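PDB 2QJX: protein BIM1 from Saccharomyces cerevisiae, which binds microtubules, notably at their plus ends, and is represented here by its calponin-homology domain. Local coordinates for residues G21-N26 with S116-D121; T35-C40 with N53-N58; I81-Y86 with L99-W104. All coordinates share one frame; numbering follows the deposited sequence.

Interaction 1 (G21-N26 with S116-D121)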
loop_
_atom_site.group_PDB
_atom_site.type_symbol
_atom_site.label_atom_id
_atom_site.label_comp_id
_atom_site.label_asym_id
_atom_site.label_seq_id
_atom_site.Cartn_x
_atom_site.Cartn_y
_atom_site.Cartn_z
ATOM N N GLY A 21 11.503 -3.585 3.953
ATOM C CA GLY A 21 12.171 -4.759 3.423
ATOM C C GLY A 21 11.325 -5.422 2.349
ATOM O O GLY A 21 11.838 -5.859 1.318
ATOM N N LEU A 22 10.020 -5.479 2.589
ATOM C CA LEU A 22 9.083 -6.095 1.658
ATOM C C LEU A 22 9.061 -5.419 0.294
ATOM O O LEU A 22 9.117 -6.087 -0.735
ATOM C CB LEU A 22 7.667 -6.065 2.241
ATOM C CG LEU A 22 6.559 -6.657 1.364
ATOM C CD1 LEU A 22 6.714 -8.168 1.283
ATOM C CD2 LEU A 22 5.201 -6.303 1.941
ATOM N N LEU A 23 8.975 -4.091 0.286
ATOM C CA LEU A 23 8.898 -3.355 -0.972
ATOM C C LEU A 23 10.149 -2.575 -1.357
ATOM O O LEU A 23 10.132 -1.804 -2.318
ATOM C CB LEU A 23 7.701 -2.400 -0.927
ATOM C CG LEU A 23 6.339 -3.068 -0.723
ATOM C CD1 LEU A 23 5.245 -2.023 -0.724
ATOM C CD2 LEU A 23 6.104 -4.091 -1.827
ATOM N N ASN A 24 11.239 -2.791 -0.629
ATOM C CA ASN A 24 12.473 -2.060 -0.895
ATOM C C ASN A 24 12.206 -0.560 -0.885
ATOM O O ASN A 24 12.494 0.154 -1.857
ATOM C CB ASN A 24 13.084 -2.452 -2.238
ATOM C CG ASN A 24 14.342 -1.664 -2.548
ATOM O OD1 ASN A 24 15.243 -1.569 -1.715
ATOM N ND2 ASN A 24 14.408 -1.090 -3.747
ATOM N N LEU A 25 11.632 -0.097 0.218
ATOM C CA LEU A 25 11.324 1.312 0.403
ATOM C C LEU A 25 12.229 1.851 1.501
ATOM O O LEU A 25 12.954 1.091 2.149
ATOM C CB LEU A 25 9.856 1.497 0.798
ATOM C CG LEU A 25 8.824 1.088 -0.256
ATOM C CD1 LEU A 25 7.413 1.300 0.278
ATOM C CD2 LEU A 25 9.051 1.906 -1.518
ATOM N N ASN A 26 12.196 3.164 1.696
ATOM C CA ASN A 26 13.014 3.800 2.718
ATOM C C ASN A 26 12.165 4.782 3.515
ATOM O O ASN A 26 12.555 5.934 3.729
ATOM C CB ASN A 26 14.201 4.520 2.066
ATOM C CG ASN A 26 15.220 4.997 3.078
ATOM O OD1 ASN A 26 15.448 4.346 4.097
ATOM N ND2 ASN A 26 15.855 6.134 2.795
ATOM N N SER A 116 4.879 -17.684 -4.816
ATOM C CA SER A 116 5.595 -16.977 -5.874
ATOM C C SER A 116 6.485 -15.865 -5.336
ATOM O O SER A 116 6.188 -15.264 -4.304
ATOM C CB SER A 116 4.605 -16.392 -6.885
ATOM O OG SER A 116 3.773 -15.416 -6.282
ATOM N N VAL A 117 7.582 -15.595 -6.039
ATOM C CA VAL A 117 8.498 -14.540 -5.624
ATOM C C VAL A 117 7.975 -13.223 -6.190
ATOM O O VAL A 117 7.389 -13.193 -7.273
ATOM C CB VAL A 117 9.933 -14.787 -6.149
ATOM C CG1 VAL A 117 9.985 -14.579 -7.657
ATOM C CG2 VAL A 117 10.914 -13.857 -5.445
ATOM N N TYR A 118 8.168 -12.140 -5.450
ATOM C CA TYR A 118 7.705 -10.835 -5.903
ATOM C C TYR A 118 8.892 -9.894 -6.039
ATOM O O TYR A 118 9.731 -9.814 -5.147
ATOM C CB TYR A 118 6.694 -10.257 -4.906
ATOM C CG TYR A 118 6.052 -8.963 -5.363
ATOM C CD1 TYR A 118 5.125 -8.951 -6.406
ATOM C CD2 TYR A 118 6.377 -7.750 -4.754
ATOM C CE1 TYR A 118 4.531 -7.760 -6.834
ATOM C CE2 TYR A 118 5.792 -6.548 -5.174
ATOM C CZ TYR A 118 4.873 -6.563 -6.211
ATOM O OH TYR A 118 4.300 -5.385 -6.630
ATOM N N ASP A 119 8.967 -9.194 -7.166
ATOM C CA ASP A 119 10.055 -8.256 -7.409
ATOM C C ASP A 119 9.418 -6.878 -7.374
ATOM O O ASP A 119 8.923 -6.395 -8.389
ATOM C CB ASP A 119 10.677 -8.494 -8.787
ATOM C CG ASP A 119 11.926 -7.669 -9.008
ATOM O OD1 ASP A 119 12.063 -6.607 -8.364
ATOM O OD2 ASP A 119 12.768 -8.073 -9.839
ATOM N N PRO A 120 9.426 -6.230 -6.200
ATOM C CA PRO A 120 8.828 -4.900 -6.053
ATOM C C PRO A 120 9.394 -3.833 -6.975
ATOM O O PRO A 120 8.653 -3.017 -7.521
ATOM C CB PRO A 120 9.050 -4.584 -4.570
ATOM C CG PRO A 120 10.315 -5.323 -4.253
ATOM C CD PRO A 120 10.092 -6.647 -4.955
ATOM N N ASP A 121 10.708 -3.838 -7.156
ATOM C CA ASP A 121 11.337 -2.844 -8.010
ATOM C C ASP A 121 10.897 -2.979 -9.466
ATOM O O ASP A 121 10.510 -1.995 -10.099
ATOM C CB ASP A 121 12.858 -2.959 -7.881
ATOM C CG ASP A 121 13.328 -2.732 -6.454
ATOM O OD1 ASP A 121 13.309 -1.568 -6.002
ATOM O OD2 ASP A 121 13.694 -3.717 -5.776
#

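Interaction 2 (T35-C40 with N53-N58)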
loop_
_atom_site.group_PDB
_atom_site.type_symbol
_atom_site.label_atom_id
_atom_site.label_comp_id
_atom_site.label_asym_id
_atom_site.label_seq_id
_atom_site.Cartn_x
_atom_site.Cartn_y
_atom_site.Cartn_z
ATOM N N THR A 35 0.053 8.346 1.307
ATOM C CA THR A 35 -0.053 8.620 -0.130
ATOM C C THR A 35 -0.769 7.498 -0.863
ATOM O O THR A 35 -1.174 7.663 -2.011
ATOM C CB THR A 35 1.327 8.819 -0.800
ATOM O OG1 THR A 35 2.004 7.559 -0.900
ATOM C CG2 THR A 35 2.178 9.787 0.007
ATOM N N GLY A 36 -0.907 6.356 -0.194
ATOM C CA GLY A 36 -1.589 5.217 -0.782
ATOM C C GLY A 36 -0.796 4.345 -1.741
ATOM O O GLY A 36 -1.254 3.262 -2.112
ATOM N N ALA A 37 0.384 4.800 -2.147
ATOM C CA ALA A 37 1.211 4.047 -3.084
ATOM C C ALA A 37 1.652 2.685 -2.524
ATOM O O ALA A 37 1.499 1.651 -3.185
ATOM C CB ALA A 37 2.426 4.881 -3.480
ATOM N N ALA A 38 2.199 2.683 -1.313
ATOM C CA ALA A 38 2.647 1.439 -0.692
ATOM C C ALA A 38 1.488 0.463 -0.505
ATOM O O ALA A 38 1.645 -0.740 -0.720
ATOM C CB ALA A 38 3.313 1.732 0.658
ATOM N N TYR A 39 0.326 0.974 -0.100
ATOM C CA TYR A 39 -0.847 0.121 0.095
ATOM C C TYR A 39 -1.172 -0.613 -1.202
ATOM O O TYR A 39 -1.445 -1.818 -1.200
ATOM C CB TYR A 39 -2.053 0.964 0.521
ATOM C CG TYR A 39 -1.899 1.649 1.862
ATOM C CD1 TYR A 39 -2.640 2.791 2.167
ATOM C CD2 TYR A 39 -1.014 1.161 2.825
ATOM C CE1 TYR A 39 -2.499 3.436 3.393
ATOM C CE2 TYR A 39 -0.869 1.795 4.059
ATOM C CZ TYR A 39 -1.612 2.933 4.334
ATOM O OH TYR A 39 -1.458 3.575 5.544
ATOM N N CYS A 40 -1.156 0.122 -2.310
ATOM C CA CYS A 40 -1.436 -0.471 -3.610
ATOM C C CYS A 40 -0.458 -1.592 -3.912
ATOM O O CYS A 40 -0.864 -2.669 -4.341
ATOM C CB CYS A 40 -1.322 0.572 -4.728
ATOM S SG CYS A 40 -2.722 1.693 -4.861
ATOM N N ASN A 53 1.727 0.789 -13.214
ATOM C CA ASN A 53 2.221 1.906 -14.011
ATOM C C ASN A 53 1.430 3.177 -13.738
ATOM O O ASN A 53 1.924 4.285 -13.946
ATOM C CB ASN A 53 2.113 1.615 -15.512
ATOM C CG ASN A 53 2.945 0.436 -15.952
ATOM O OD1 ASN A 53 3.887 0.026 -15.277
ATOM N ND2 ASN A 53 2.613 -0.106 -17.118
ATOM N N ARG A 54 0.194 3.017 -13.273
ATOM C CA ARG A 54 -0.668 4.169 -13.030
ATOM C C ARG A 54 -0.714 4.627 -11.578
ATOM O O ARG A 54 -1.323 5.653 -11.247
ATOM C CB ARG A 54 -2.069 3.859 -13.574
ATOM C CG ARG A 54 -2.089 3.778 -15.104
ATOM C CD ARG A 54 -3.370 3.152 -15.632
ATOM N NE ARG A 54 -3.149 1.774 -16.063
ATOM C CZ ARG A 54 -4.084 0.826 -16.047
ATOM N NH1 ARG A 54 -5.307 1.105 -15.621
ATOM N NH2 ARG A 54 -3.791 -0.406 -16.444
ATOM N N VAL A 55 -0.057 3.864 -10.714
ATOM C CA VAL A 55 0.029 4.213 -9.307
ATOM C C VAL A 55 1.114 5.280 -9.225
ATOM O O VAL A 55 2.208 5.091 -9.759
ATOM C CB VAL A 55 0.452 2.996 -8.454
ATOM C CG1 VAL A 55 0.741 3.431 -7.015
ATOM C CG2 VAL A 55 -0.644 1.944 -8.480
ATOM N N LYS A 56 0.805 6.409 -8.597
ATOM C CA LYS A 56 1.779 7.484 -8.446
ATOM C C LYS A 56 2.600 7.100 -7.229
ATOM O O LYS A 56 2.318 7.517 -6.101
ATOM C CB LYS A 56 1.071 8.822 -8.220
ATOM C CG LYS A 56 0.113 9.202 -9.345
ATOM C CD LYS A 56 0.835 9.266 -10.682
ATOM C CE LYS A 56 -0.132 9.397 -11.844
ATOM N NZ LYS A 56 0.564 9.266 -13.157
ATOM N N PHE A 57 3.625 6.288 -7.471
ATOM C CA PHE A 57 4.452 5.786 -6.395
ATOM C C PHE A 57 5.213 6.819 -5.592
ATOM O O PHE A 57 5.276 6.730 -4.365
ATOM C CB PHE A 57 5.426 4.732 -6.920
ATOM C CG PHE A 57 5.735 3.682 -5.914
ATOM C CD1 PHE A 57 4.798 2.694 -5.623
ATOM C CD2 PHE A 57 6.911 3.734 -5.177
ATOM C CE1 PHE A 57 5.019 1.779 -4.610
ATOM C CE2 PHE A 57 7.146 2.819 -4.155
ATOM C CZ PHE A 57 6.196 1.839 -3.870
ATOM N N ASN A 58 5.796 7.797 -6.274
ATOM C CA ASN A 58 6.550 8.840 -5.601
ATOM C C ASN A 58 5.801 10.165 -5.708
ATOM O O ASN A 58 6.333 11.156 -6.192
ATOM C CB ASN A 58 7.945 8.942 -6.226
ATOM C CG ASN A 58 8.748 7.666 -6.046
ATOM O OD1 ASN A 58 9.133 7.315 -4.930
ATOM N ND2 ASN A 58 8.990 6.954 -7.145
HETATM O O HOH W 1 3.894 8.254 -2.780
#

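Interaction 3 (I81-Y86 with L99-W104)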
loop_
_atom_site.group_PDB
_atom_site.type_symbol
_atom_site.label_atom_id
_atom_site.label_comp_id
_atom_site.label_asym_id
_atom_site.label_seq_id
_atom_site.Cartn_x
_atom_site.Cartn_y
_atom_site.Cartn_z
ATOM N N ILE A 81 -12.954 -7.929 -1.442
ATOM C CA ILE A 81 -12.408 -7.703 -0.106
ATOM C C ILE A 81 -13.393 -6.788 0.622
ATOM O O ILE A 81 -13.653 -5.670 0.178
ATOM C CB ILE A 81 -11.014 -7.025 -0.179
ATOM C CG1 ILE A 81 -10.095 -7.816 -1.121
ATOM C CG2 ILE A 81 -10.396 -6.937 1.208
ATOM C CD1 ILE A 81 -9.990 -9.297 -0.792
ATOM N N GLU A 82 -13.940 -7.266 1.736
ATOM C CA GLU A 82 -14.928 -6.499 2.493
ATOM C C GLU A 82 -14.371 -5.424 3.428
ATOM O O GLU A 82 -15.093 -4.499 3.811
ATOM C CB GLU A 82 -15.831 -7.467 3.268
ATOM C CG GLU A 82 -16.692 -8.341 2.355
ATOM C CD GLU A 82 -17.349 -9.501 3.080
ATOM O OE1 GLU A 82 -18.041 -9.263 4.092
ATOM O OE2 GLU A 82 -17.177 -10.656 2.632
ATOM N N LYS A 83 -13.094 -5.537 3.783
ATOM C CA LYS A 83 -12.434 -4.571 4.667
ATOM C C LYS A 83 -12.704 -3.134 4.235
ATOM O O LYS A 83 -12.667 -2.828 3.046
ATOM C CB LYS A 83 -10.921 -4.803 4.662
ATOM C CG LYS A 83 -10.115 -3.713 5.375
ATOM C CD LYS A 83 -10.167 -3.876 6.888
ATOM C CE LYS A 83 -9.409 -2.759 7.601
ATOM N NZ LYS A 83 -10.153 -1.465 7.572
ATOM N N THR A 84 -12.963 -2.254 5.204
ATOM C CA THR A 84 -13.237 -0.849 4.914
ATOM C C THR A 84 -11.964 -0.057 4.615
ATOM O O THR A 84 -10.885 -0.374 5.121
ATOM C CB THR A 84 -13.951 -0.147 6.097
ATOM O OG1 THR A 84 -13.134 -0.238 7.272
ATOM C CG2 THR A 84 -15.309 -0.781 6.362
ATOM N N VAL A 85 -12.108 0.976 3.790
ATOM C CA VAL A 85 -10.996 1.842 3.422
ATOM C C VAL A 85 -11.493 3.285 3.467
ATOM O O VAL A 85 -12.148 3.752 2.539
ATOM C CB VAL A 85 -10.493 1.544 1.992
ATOM C CG1 VAL A 85 -9.237 2.347 1.710
ATOM C CG2 VAL A 85 -10.230 0.058 1.827
ATOM N N TYR A 86 -11.183 3.987 4.551
ATOM C CA TYR A 86 -11.618 5.372 4.704
ATOM C C TYR A 86 -10.559 6.317 4.152
ATOM O O TYR A 86 -9.722 6.829 4.891
ATOM C CB TYR A 86 -11.872 5.678 6.179
ATOM C CG TYR A 86 -12.702 4.629 6.884
ATOM C CD1 TYR A 86 -13.985 4.301 6.438
ATOM C CD2 TYR A 86 -12.211 3.975 8.009
ATOM C CE1 TYR A 86 -14.758 3.346 7.105
ATOM C CE2 TYR A 86 -12.975 3.021 8.683
ATOM C CZ TYR A 86 -14.245 2.712 8.228
ATOM O OH TYR A 86 -14.998 1.782 8.913
ATOM N N LEU A 99 -1.501 3.821 10.628
ATOM C CA LEU A 99 -0.913 2.761 11.432
ATOM C C LEU A 99 -1.874 1.575 11.428
ATOM O O LEU A 99 -1.479 0.433 11.172
ATOM C CB LEU A 99 -0.701 3.230 12.876
ATOM C CG LEU A 99 -0.215 2.118 13.816
ATOM C CD1 LEU A 99 1.226 1.754 13.478
ATOM C CD2 LEU A 99 -0.317 2.573 15.259
ATOM N N GLU A 100 -3.141 1.858 11.708
ATOM C CA GLU A 100 -4.171 0.824 11.759
ATOM C C GLU A 100 -4.391 0.119 10.425
ATOM O O GLU A 100 -4.566 -1.096 10.384
ATOM C CB GLU A 100 -5.497 1.420 12.244
ATOM C CG GLU A 100 -5.492 1.809 13.717
ATOM C CD GLU A 100 -6.791 2.465 14.157
ATOM O OE1 GLU A 100 -7.872 1.989 13.746
ATOM O OE2 GLU A 100 -6.731 3.447 14.926
ATOM N N PHE A 101 -4.383 0.876 9.334
ATOM C CA PHE A 101 -4.595 0.273 8.024
ATOM C C PHE A 101 -3.408 -0.614 7.651
ATOM O O PHE A 101 -3.588 -1.709 7.113
ATOM C CB PHE A 101 -4.807 1.362 6.964
ATOM C CG PHE A 101 -5.380 0.847 5.676
ATOM C CD1 PHE A 101 -6.656 0.292 5.641
ATOM C CD2 PHE A 101 -4.640 0.898 4.500
ATOM C CE1 PHE A 101 -7.190 -0.206 4.453
ATOM C CE2 PHE A 101 -5.163 0.402 3.306
ATOM C CZ PHE A 101 -6.443 -0.152 3.285
ATOM N N LEU A 102 -2.197 -0.149 7.938
ATOM C CA LEU A 102 -1.005 -0.933 7.628
ATOM C C LEU A 102 -0.988 -2.215 8.458
ATOM O O LEU A 102 -0.561 -3.269 7.977
ATOM C CB LEU A 102 0.263 -0.121 7.898
ATOM C CG LEU A 102 1.582 -0.803 7.529
ATOM C CD1 LEU A 102 1.594 -1.146 6.038
ATOM C CD2 LEU A 102 2.748 0.112 7.877
ATOM N N GLN A 103 -1.450 -2.132 9.705
ATOM C CA GLN A 103 -1.489 -3.319 10.554
ATOM C C GLN A 103 -2.398 -4.355 9.910
ATOM O O GLN A 103 -2.041 -5.528 9.831
ATOM C CB GLN A 103 -2.003 -2.984 11.956
ATOM C CG GLN A 103 -1.109 -2.031 12.734
ATOM C CD GLN A 103 -1.668 -1.693 14.106
ATOM O OE1 GLN A 103 -2.858 -1.419 14.252
ATOM N NE2 GLN A 103 -0.806 -1.696 15.114
ATOM N N TRP A 104 -3.568 -3.929 9.443
ATOM C CA TRP A 104 -4.485 -4.867 8.804
ATOM C C TRP A 104 -3.899 -5.417 7.504
ATOM O O TRP A 104 -4.025 -6.608 7.211
ATOM C CB TRP A 104 -5.829 -4.210 8.491
ATOM C CG TRP A 104 -6.759 -5.146 7.760
ATOM C CD1 TRP A 104 -7.599 -6.072 8.314
ATOM C CD2 TRP A 104 -6.885 -5.293 6.337
ATOM N NE1 TRP A 104 -8.240 -6.785 7.327
ATOM C CE2 TRP A 104 -7.819 -6.328 6.104
ATOM C CE3 TRP A 104 -6.297 -4.651 5.239
ATOM C CZ2 TRP A 104 -8.179 -6.739 4.813
ATOM C CZ3 TRP A 104 -6.657 -5.061 3.952
ATOM C CH2 TRP A 104 -7.590 -6.095 3.754
#

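Interaction 1 (G21-N26 with S116-D121)
Pro120 lays its ring against the backbone at the C-terminal end of helix 12-23: Pro120 CB rests 3.7 Å from Leu23 O, and Pro120 CG lies 3.8 Å from Leu22 O. The proline therefore covers main-chain carbonyls more than side chains, although its CB also meets Leu23 CD2 at 4.1 Å. That same methyl, Leu23 CD2, touches Tyr118 CE2 at 4.2 Å, so one branch of the buried leucine serves both partners.

The one hydrogen bond between the segments is made by Asn24, where the chain leaves the helix with positive phi. Its CG lies anti to the backbone N (chi1 178°), and Asn24 ND2 donates to Asp121 OD1 at 2.6 Å with an N-H...O angle of 142°, short but bent. The oxygen accepts on its syn side, while the amide and carboxylate planes are turned 66° from each other. Arg124 adds charge nearby: it bonds to Leu23 O and forms a long, weak ion pair with Asp121 OD1, which may help to stabilise the carboxylate as an anion.

Asp119 occupies the N-cap of helix 120-123, the short C-terminal helix that begins with Pro120. The contact thus joins the end of helix 12-23 to the start of this helix at the protein surface. Helix 37-47 flanks both: Gln41 and Ile42 lie against Leu23, Ser45 touches Tyr118, and Tyr118 OH is hydrogen-bonded to Asp44 and Gln41.

Interaction 2 (T35-C40 with N53-N58)
Ala37 CB points into the loop 53-58 and touches three consecutive residues there. Ala37 CB sits 3.5 Å from Phe57 O, with Lys56 O and Val55 CG1 a little farther off, so a single methyl meets both carbonyl oxygens and an apolar branch. Val55 divides its two methyls along the helix: CG1, anti to the backbone N (chi1 171°), lies by Ala37, whereas Val55 CG2 reaches Cys40 CB at 4.1 Å, about one helical turn further on. Phe57 behaves differently. Its CB is directed away from the helix, but a chi1 of -148°, displaced from the staggered position, carries CG round and the ring comes back toward the helix. Phe57 CD1 then approaches Ala37 CB at 3.9 Å, and Phe57 CE1 lies 3.8 Å from Ala37 O.

No direct hydrogen bond crosses the contact. A water bridges it instead, its oxygen donating to Phe57 O at 2.6 Å and bonding to Thr35 OG1 at 2.8 Å. Asn68 of helix 62-78 ties the same two segments together, binding Thr35 O and Lys56 N, while Ile71 packs on Val55.

Gly36 is the N-cap of helix 37-47, and Lys56 is the centre of an inverse gamma turn. The arrangement is that of a helix start packed against an irregular connecting loop, buried within the all-helical calponin-homology fold.

Interaction 3 (I81-Y86 with L99-W104)
The indole of Trp104 carries the aliphatic chain of Lys83 across one face, with Lys83 CG 3.5 Å above the plane and over its centre. The lysine chain runs antiparallel to the tryptophan side chain: Lys83 CB covers the six-membered ring, 3.4 Å from Trp104 CZ2, and Lys83 CD continues over the five-membered ring, 3.4 Å from its centroid and only 7° off the normal, a CH-pi contact. Ile81 CG2 approaches obliquely, 3.9 Å from Trp104 CH2, and His108 stacks on the indole.

The Phe101 ring is met at its edge by Thr84 O, which lies 3.8 Å from Phe101 CE1. Lys83 NZ also lies near the ring plane, at the edge. Val85 CG2 reaches Phe101 CE1 obliquely at 4.0 Å. Phe76 of helix 62-78 touches Ile81, Lys83 and Val85, joining the loop to a second helix.

At its far end the lysine chain turns (chi4 74°), bringing NZ toward Thr84. There Lys83 NZ donates to Thr84 O at 2.8 Å and, more weakly, to Thr84 OG1. The ammonium's distance from the five-membered ring makes any cation-pi attraction weak at most. The chemistry is thus split along one lysine: methylenes cover the indole, while the charged end is fastened within its own loop, so apolar and CH-pi contact, probably more than charge, attach loop 81-86 to helix 95-112.

Interaction 2 is the buried contact of the three; interactions 1 and 3 lie nearer the surface, about 20 Å apart between centres. Both border interaction 2: Leu25 of interaction 1 packs on Phe57 and Ala38, and interactions 2 and 3 touch where the rings of Tyr39 and Phe101 pack edge-to-face. Helix 37-47, which carries one side of interaction 2, thus also lies against residues of the other two. Chemistry changes with place. Interaction 1 has a direct amide-carboxylate bond, interaction 2 relies on apolar side chains and a bridging water, and interaction 3 sets a lysine chain on an indole. Along the chain, interaction 1 encloses the others, which follow in series.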